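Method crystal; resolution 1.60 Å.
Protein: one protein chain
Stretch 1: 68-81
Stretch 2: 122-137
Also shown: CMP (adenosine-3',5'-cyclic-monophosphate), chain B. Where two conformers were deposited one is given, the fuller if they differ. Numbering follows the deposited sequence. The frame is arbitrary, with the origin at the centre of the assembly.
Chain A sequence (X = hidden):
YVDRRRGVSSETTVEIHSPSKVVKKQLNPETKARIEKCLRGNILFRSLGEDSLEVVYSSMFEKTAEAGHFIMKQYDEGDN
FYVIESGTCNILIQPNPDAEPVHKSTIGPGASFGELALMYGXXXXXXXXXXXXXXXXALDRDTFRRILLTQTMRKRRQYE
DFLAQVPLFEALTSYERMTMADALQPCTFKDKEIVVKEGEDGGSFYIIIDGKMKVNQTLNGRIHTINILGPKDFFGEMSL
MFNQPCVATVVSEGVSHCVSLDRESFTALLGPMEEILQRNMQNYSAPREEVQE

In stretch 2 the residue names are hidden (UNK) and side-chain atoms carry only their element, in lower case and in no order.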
# COMPACT_ATOMS: atom_id res chain seq x y z
N GLY A 68 10.08 -10.93 -22.21
CA GLY A 68 9.93 -12.36 -22.11
C GLY A 68 10.91 -13.06 -21.18
O GLY A 68 10.71 -14.24 -20.87
N HIS A 69 11.93 -12.38 -20.70
CA HIS A 69 12.90 -13.02 -19.84
C HIS A 69 12.48 -12.94 -18.37
O HIS A 69 11.91 -11.95 -17.91
CB HIS A 69 14.27 -12.39 -20.05
CG HIS A 69 14.89 -12.73 -21.38
ND1 HIS A 69 16.13 -13.31 -21.49
CD2 HIS A 69 14.42 -12.59 -22.64
CE1 HIS A 69 16.41 -13.50 -22.76
NE2 HIS A 69 15.39 -13.08 -23.48
N PHE A 70 12.79 -14.01 -17.62
CA PHE A 70 12.45 -14.09 -16.20
C PHE A 70 13.51 -13.37 -15.36
O PHE A 70 14.71 -13.72 -15.40
CB PHE A 70 12.31 -15.54 -15.74
CG PHE A 70 11.06 -16.22 -16.23
CD1 PHE A 70 11.05 -16.87 -17.45
CD2 PHE A 70 9.89 -16.19 -15.48
CE1 PHE A 70 9.89 -17.50 -17.91
CE2 PHE A 70 8.71 -16.81 -15.95
CZ PHE A 70 8.71 -17.45 -17.15
N ILE A 71 13.06 -12.43 -14.56
CA ILE A 71 13.94 -11.77 -13.60
C ILE A 71 14.22 -12.69 -12.43
O ILE A 71 15.34 -12.70 -11.87
CB ILE A 71 13.28 -10.45 -13.16
CG1 ILE A 71 13.26 -9.52 -14.38
CG2 ILE A 71 14.07 -9.82 -12.04
CD1 ILE A 71 11.99 -8.73 -14.50
N MET A 72 13.23 -13.47 -12.03
CA MET A 72 13.37 -14.51 -11.02
C MET A 72 12.33 -15.59 -11.29
O MET A 72 11.29 -15.34 -11.91
CB MET A 72 13.19 -13.98 -9.60
CG MET A 72 11.77 -13.33 -9.34
SD MET A 72 11.64 -12.73 -7.63
CE MET A 72 12.84 -11.43 -7.66
N LYS A 73 12.65 -16.81 -10.86
CA LYS A 73 11.72 -17.91 -10.98
C LYS A 73 11.26 -18.36 -9.61
O LYS A 73 12.03 -18.38 -8.65
CB LYS A 73 12.34 -19.09 -11.73
CG LYS A 73 12.87 -18.69 -13.07
CD LYS A 73 12.31 -19.59 -14.15
CE LYS A 73 10.78 -19.62 -14.15
NZ LYS A 73 10.30 -20.61 -15.17
N GLN A 74 9.99 -18.74 -9.55
CA GLN A 74 9.43 -19.29 -8.33
C GLN A 74 10.35 -20.42 -7.85
O GLN A 74 10.91 -21.15 -8.66
CB GLN A 74 8.03 -19.82 -8.59
CG GLN A 74 7.29 -20.17 -7.32
CD GLN A 74 5.85 -20.55 -7.62
OE1 GLN A 74 5.37 -20.25 -8.71
NE2 GLN A 74 5.17 -21.25 -6.70
N TYR A 75 10.45 -20.55 -6.54
CA TYR A 75 11.35 -21.50 -5.85
C TYR A 75 12.85 -21.18 -5.90
O TYR A 75 13.63 -21.86 -5.21
CB TYR A 75 11.13 -22.93 -6.39
CG TYR A 75 9.70 -23.35 -6.51
CD1 TYR A 75 8.87 -23.50 -5.37
CD2 TYR A 75 9.15 -23.62 -7.76
CE1 TYR A 75 7.52 -23.88 -5.52
CE2 TYR A 75 7.83 -24.00 -7.89
CZ TYR A 75 7.03 -24.15 -6.77
OH TYR A 75 5.72 -24.53 -6.97
N ASP A 76 13.30 -20.17 -6.66
CA ASP A 76 14.72 -19.77 -6.59
C ASP A 76 15.14 -19.36 -5.17
O ASP A 76 14.33 -18.85 -4.38
CB ASP A 76 15.03 -18.57 -7.48
CG ASP A 76 15.10 -18.87 -8.99
OD1 ASP A 76 15.15 -20.07 -9.37
OD2 ASP A 76 15.13 -17.85 -9.78
N GLU A 77 16.43 -19.54 -4.84
CA GLU A 77 16.94 -18.87 -3.64
C GLU A 77 16.93 -17.35 -3.84
O GLU A 77 17.31 -16.87 -4.90
CB GLU A 77 18.38 -19.36 -3.38
CG GLU A 77 19.08 -18.58 -2.28
CD GLU A 77 20.54 -19.08 -2.06
OE1 GLU A 77 21.14 -19.66 -2.98
OE2 GLU A 77 21.06 -18.81 -0.98
N GLY A 78 16.53 -16.59 -2.82
CA GLY A 78 16.50 -15.13 -2.95
C GLY A 78 17.89 -14.52 -3.08
O GLY A 78 18.87 -15.00 -2.50
N ASP A 79 18.00 -13.47 -3.91
CA ASP A 79 19.23 -12.67 -3.96
C ASP A 79 18.92 -11.19 -3.78
O ASP A 79 19.37 -10.59 -2.81
CB ASP A 79 20.04 -12.89 -5.26
CG ASP A 79 19.19 -12.88 -6.55
OD1 ASP A 79 18.00 -12.46 -6.58
OD2 ASP A 79 19.77 -13.28 -7.59
N ASN A 80 18.09 -10.62 -4.66
CA ASN A 80 17.87 -9.17 -4.66
C ASN A 80 16.41 -8.79 -4.42
O ASN A 80 15.50 -9.62 -4.50
CB ASN A 80 18.29 -8.56 -6.01
CG ASN A 80 19.76 -8.82 -6.36
OD1 ASN A 80 20.66 -8.65 -5.53
ND2 ASN A 80 20.00 -9.21 -7.60
N PHE A 81 16.23 -7.53 -4.05
CA PHE A 81 14.94 -6.86 -4.01
C PHE A 81 14.90 -5.81 -5.14
O PHE A 81 15.90 -5.12 -5.38
CB PHE A 81 14.76 -6.21 -2.63
CG PHE A 81 13.53 -5.37 -2.51
CD1 PHE A 81 12.28 -5.94 -2.46
CD2 PHE A 81 13.66 -4.03 -2.24
CE1 PHE A 81 11.10 -5.14 -2.28
CE2 PHE A 81 12.51 -3.23 -2.06
CZ PHE A 81 11.25 -3.80 -2.04
N UNK A 122 12.59 -17.81 2.69
CA UNK A 122 11.82 -18.76 1.91
C UNK A 122 12.28 -18.72 0.45
O UNK A 122 12.82 -17.71 -0.00
c UNK A 122 9.72 -18.75 3.35
c UNK A 122 10.32 -18.42 1.97
o UNK A 122 10.16 -17.02 1.70
N UNK A 123 12.11 -19.80 -0.31
CA UNK A 123 12.33 -19.72 -1.76
C UNK A 123 11.35 -18.72 -2.36
O UNK A 123 10.28 -18.48 -1.80
c UNK A 123 11.98 -21.12 -2.26
c UNK A 123 12.10 -22.02 -0.99
c UNK A 123 11.56 -21.10 0.09
N UNK A 124 11.71 -18.17 -3.52
CA UNK A 124 10.76 -17.22 -4.19
C UNK A 124 9.36 -17.80 -4.30
O UNK A 124 9.15 -18.94 -4.73
n UNK A 124 13.96 -14.18 -5.31
c UNK A 124 11.25 -16.88 -5.61
c UNK A 124 12.73 -14.89 -4.95
c UNK A 124 12.62 -16.19 -5.76
c UNK A 124 14.27 -12.99 -4.83
n UNK A 124 13.41 -12.40 -3.99
n UNK A 124 15.40 -12.39 -5.25
N UNK A 125 8.34 -16.97 -4.00
CA UNK A 125 6.94 -17.39 -4.05
C UNK A 125 6.27 -17.26 -5.44
O UNK A 125 5.15 -17.73 -5.63
c UNK A 125 6.11 -16.59 -3.01
N UNK A 126 6.94 -16.61 -6.39
CA UNK A 126 6.37 -16.38 -7.70
C UNK A 126 7.51 -16.22 -8.67
O UNK A 126 8.62 -15.82 -8.28
c UNK A 126 5.48 -15.12 -7.67
N UNK A 127 7.23 -16.49 -9.94
CA UNK A 127 8.10 -16.04 -11.01
C UNK A 127 7.71 -14.62 -11.41
O UNK A 127 6.53 -14.23 -11.35
c UNK A 127 7.96 -16.97 -12.22
o UNK A 127 8.35 -18.33 -11.90
N UNK A 128 8.69 -13.86 -11.88
CA UNK A 128 8.43 -12.49 -12.37
C UNK A 128 9.03 -12.38 -13.76
O UNK A 128 10.25 -12.49 -13.93
c UNK A 128 8.65 -10.00 -11.93
c UNK A 128 9.03 -11.43 -11.44
c UNK A 128 8.56 -11.64 -10.02
N UNK A 129 8.17 -12.19 -14.77
CA UNK A 129 8.60 -12.23 -16.16
C UNK A 129 8.44 -10.87 -16.82
O UNK A 129 7.36 -10.27 -16.72
n UNK A 129 8.19 -15.14 -20.06
c UNK A 129 7.51 -14.54 -19.08
c UNK A 129 8.20 -13.38 -18.38
c UNK A 129 7.78 -13.28 -16.93
o UNK A 129 6.39 -14.90 -18.74
N UNK A 130 9.48 -10.39 -17.49
CA UNK A 130 9.36 -9.13 -18.21
C UNK A 130 8.34 -9.30 -19.33
O UNK A 130 8.41 -10.25 -20.11
c UNK A 130 10.70 -8.70 -18.78
N UNK A 131 7.41 -8.35 -19.44
CA UNK A 131 6.45 -8.37 -20.55
C UNK A 131 7.05 -7.56 -21.70
O UNK A 131 7.22 -8.06 -22.81
c UNK A 131 4.48 -8.68 -19.07
c UNK A 131 5.10 -7.81 -20.12
c UNK A 131 4.14 -7.68 -21.34
N UNK A 132 7.35 -6.30 -21.43
CA UNK A 132 8.15 -5.44 -22.29
C UNK A 132 9.63 -5.63 -21.93
O UNK A 132 9.97 -6.37 -21.02
o UNK A 132 7.99 -3.62 -20.72
c UNK A 132 7.74 -3.99 -22.09
N UNK A 133 10.51 -4.91 -22.62
CA UNK A 133 11.83 -4.68 -22.04
C UNK A 133 11.64 -3.93 -20.73
O UNK A 133 10.76 -3.06 -20.62
c UNK A 133 13.00 -4.58 -24.25
o UNK A 133 12.95 -5.82 -24.33
c UNK A 133 12.70 -3.86 -22.97
n UNK A 133 13.33 -3.81 -25.28
N UNK A 134 12.45 -4.26 -19.73
CA UNK A 134 12.26 -3.71 -18.40
C UNK A 134 13.58 -3.14 -17.89
O UNK A 134 14.68 -3.68 -18.15
c UNK A 134 10.23 -5.17 -17.74
c UNK A 134 11.84 -4.35 -15.97
c UNK A 134 11.70 -4.79 -17.43
N UNK A 135 13.48 -2.02 -17.18
CA UNK A 135 14.59 -1.46 -16.42
C UNK A 135 14.22 -1.53 -14.95
O UNK A 135 13.11 -1.19 -14.56
n UNK A 135 15.03 2.75 -18.06
c UNK A 135 15.48 0.23 -18.20
c UNK A 135 14.88 -0.00 -16.82
c UNK A 135 16.01 1.69 -18.39
n UNK A 135 16.63 4.43 -18.07
c UNK A 135 15.36 4.03 -17.91
n UNK A 135 14.41 4.92 -17.59
N UNK A 136 15.20 -1.95 -14.10
CA UNK A 136 14.92 -2.11 -12.68
C UNK A 136 16.04 -1.44 -11.88
O UNK A 136 17.17 -1.32 -12.37
c UNK A 136 14.93 -3.61 -12.26
c UNK A 136 14.63 -6.06 -12.94
c UNK A 136 14.14 -4.63 -13.09
c UNK A 136 12.73 -4.59 -12.60
N UNK A 137 15.72 -1.04 -10.66
CA UNK A 137 16.74 -0.73 -9.64
C UNK A 137 16.70 -1.82 -8.58
O UNK A 137 15.63 -2.27 -8.19
n UNK A 137 16.80 3.51 -11.40
c UNK A 137 19.26 4.03 -11.46
c UNK A 137 20.47 3.62 -10.92
c UNK A 137 20.55 2.56 -10.02
c UNK A 137 16.03 2.59 -10.72
c UNK A 137 18.11 3.33 -11.05
c UNK A 137 18.18 2.25 -10.14
c UNK A 137 16.86 1.78 -9.93
c UNK A 137 16.46 0.65 -9.02
c UNK A 137 19.42 1.88 -9.61
P CMP B . 9.59 -13.28 -3.31
O1P CMP B . 11.01 -12.97 -2.74
O2P CMP B . 8.78 -14.44 -2.90
O5' CMP B . 9.72 -13.47 -4.90
C5' CMP B . 8.58 -13.33 -5.75
C4' CMP B . 7.93 -12.02 -5.40
O4' CMP B . 6.71 -11.76 -6.10
C3' CMP B . 7.51 -11.93 -3.96
O3' CMP B . 8.62 -11.88 -3.09
C2' CMP B . 6.63 -10.68 -3.95
O2' CMP B . 7.45 -9.54 -3.82
C1' CMP B . 6.02 -10.73 -5.38
N9 CMP B . 4.60 -11.03 -5.43
C8 CMP B . 3.66 -10.32 -6.15
N7 CMP B . 2.49 -10.92 -6.00
C5 CMP B . 2.68 -11.96 -5.18
C6 CMP B . 1.75 -12.85 -4.71
N6 CMP B . 0.33 -12.97 -4.94
N1 CMP B . 2.09 -13.81 -3.88
C2 CMP B . 3.41 -13.91 -3.53
N3 CMP B . 4.36 -13.02 -3.97
C4 CMP B . 3.97 -12.05 -4.82
O HOH W 1 6.15 -19.73 -11.43
O HOH W 2 16.07 -15.11 -6.83
O HOH W 3 15.61 -17.80 -0.36

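Position 122 has a carbon bearing one oxygen and one carbon. It touches nothing on stretch 1. It is Thr 122; water 3 links its O to Gly 78 N.

At position 123, three carbons close a ring onto the backbone N. CB lies 3.5 Å from Tyr 75 O. This is Pro 123.

Position 124 carries three carbons, a nitrogen, then a carbon with two more nitrogens. One end nitrogen lies 2.9 Å from Asp 79 OD1. Only arginine fits: Arg 124. That nitrogen, NH2, makes a salt bridge there and a hydrogen bond to Asn 80 O (2.9 Å). NH1 donates to CMP O1P (2.8 Å). Met 72 CE covers one guanidinium face, Gly 78 CA the opposite.

Positions 125 and 126 each have one side-chain carbon, pointing away from stretch 1. They are Ala 125 and Ala 126. Ala 125 N donates to CMP O2P (2.8 Å).

Position 127 has one carbon, then one oxygen. That oxygen accepts from Gln 74 N at 2.9 Å. The residue is Ser 127.

At position 128, one carbon carries two others. One branch reaches Met 72 CG. The residue is Val 128, with CG2 3.7 Å from Met 72 CG.

Position 129 has three carbons. The third carries an oxygen and a nitrogen, an amide. The nitrogen donates to Gly 68 O at 2.8 Å, and CB lies over the Phe 70 ring. This is Gln 129; the donor is NE2.

Position 130 has one carbon, CB, 4.5 Å from Ile 71 CD1. It is Ala 130.

Position 131 has three carbons, forked at the first, directed away: Val 131. The next three make no contact with stretch 1. Position 132 has a carbon and an oxygen: Ser 132. Position 133 has two carbons, the second with an oxygen and a nitrogen: Asn 133. Position 134 is a three-carbon fork: Val 134. Position 135 repeats the arginine pattern, out of reach: Arg 135.

Position 136 has four carbons, forked at the second. An end carbon lies 3.9 Å from Ile 71 CG2. It is Leu 136; that carbon is CD1.

Position 137 has one carbon, then fused five- and six-membered rings with one nitrogen. These stay clear of stretch 1. It is Trp 137.

The contact is an antiparallel pairing with a bulge between Phe 70 and Met 72. Ile 71 N donates to Val 128 O (2.9 Å), and Val 128 N to Met 72 O (3.0 Å). The type II turn, Lys 73 to Asp 76, is held by Tyr 75 N to Arg 124 O (2.7 Å) and Arg 124 N to Asp 76 O (2.8 Å). Arg 124 thus joins the turn, Asp 79, Asn 80 and the cyclic phosphate.

Stretch 2, residues 122-137: TPRAASVQAVSNVRLW
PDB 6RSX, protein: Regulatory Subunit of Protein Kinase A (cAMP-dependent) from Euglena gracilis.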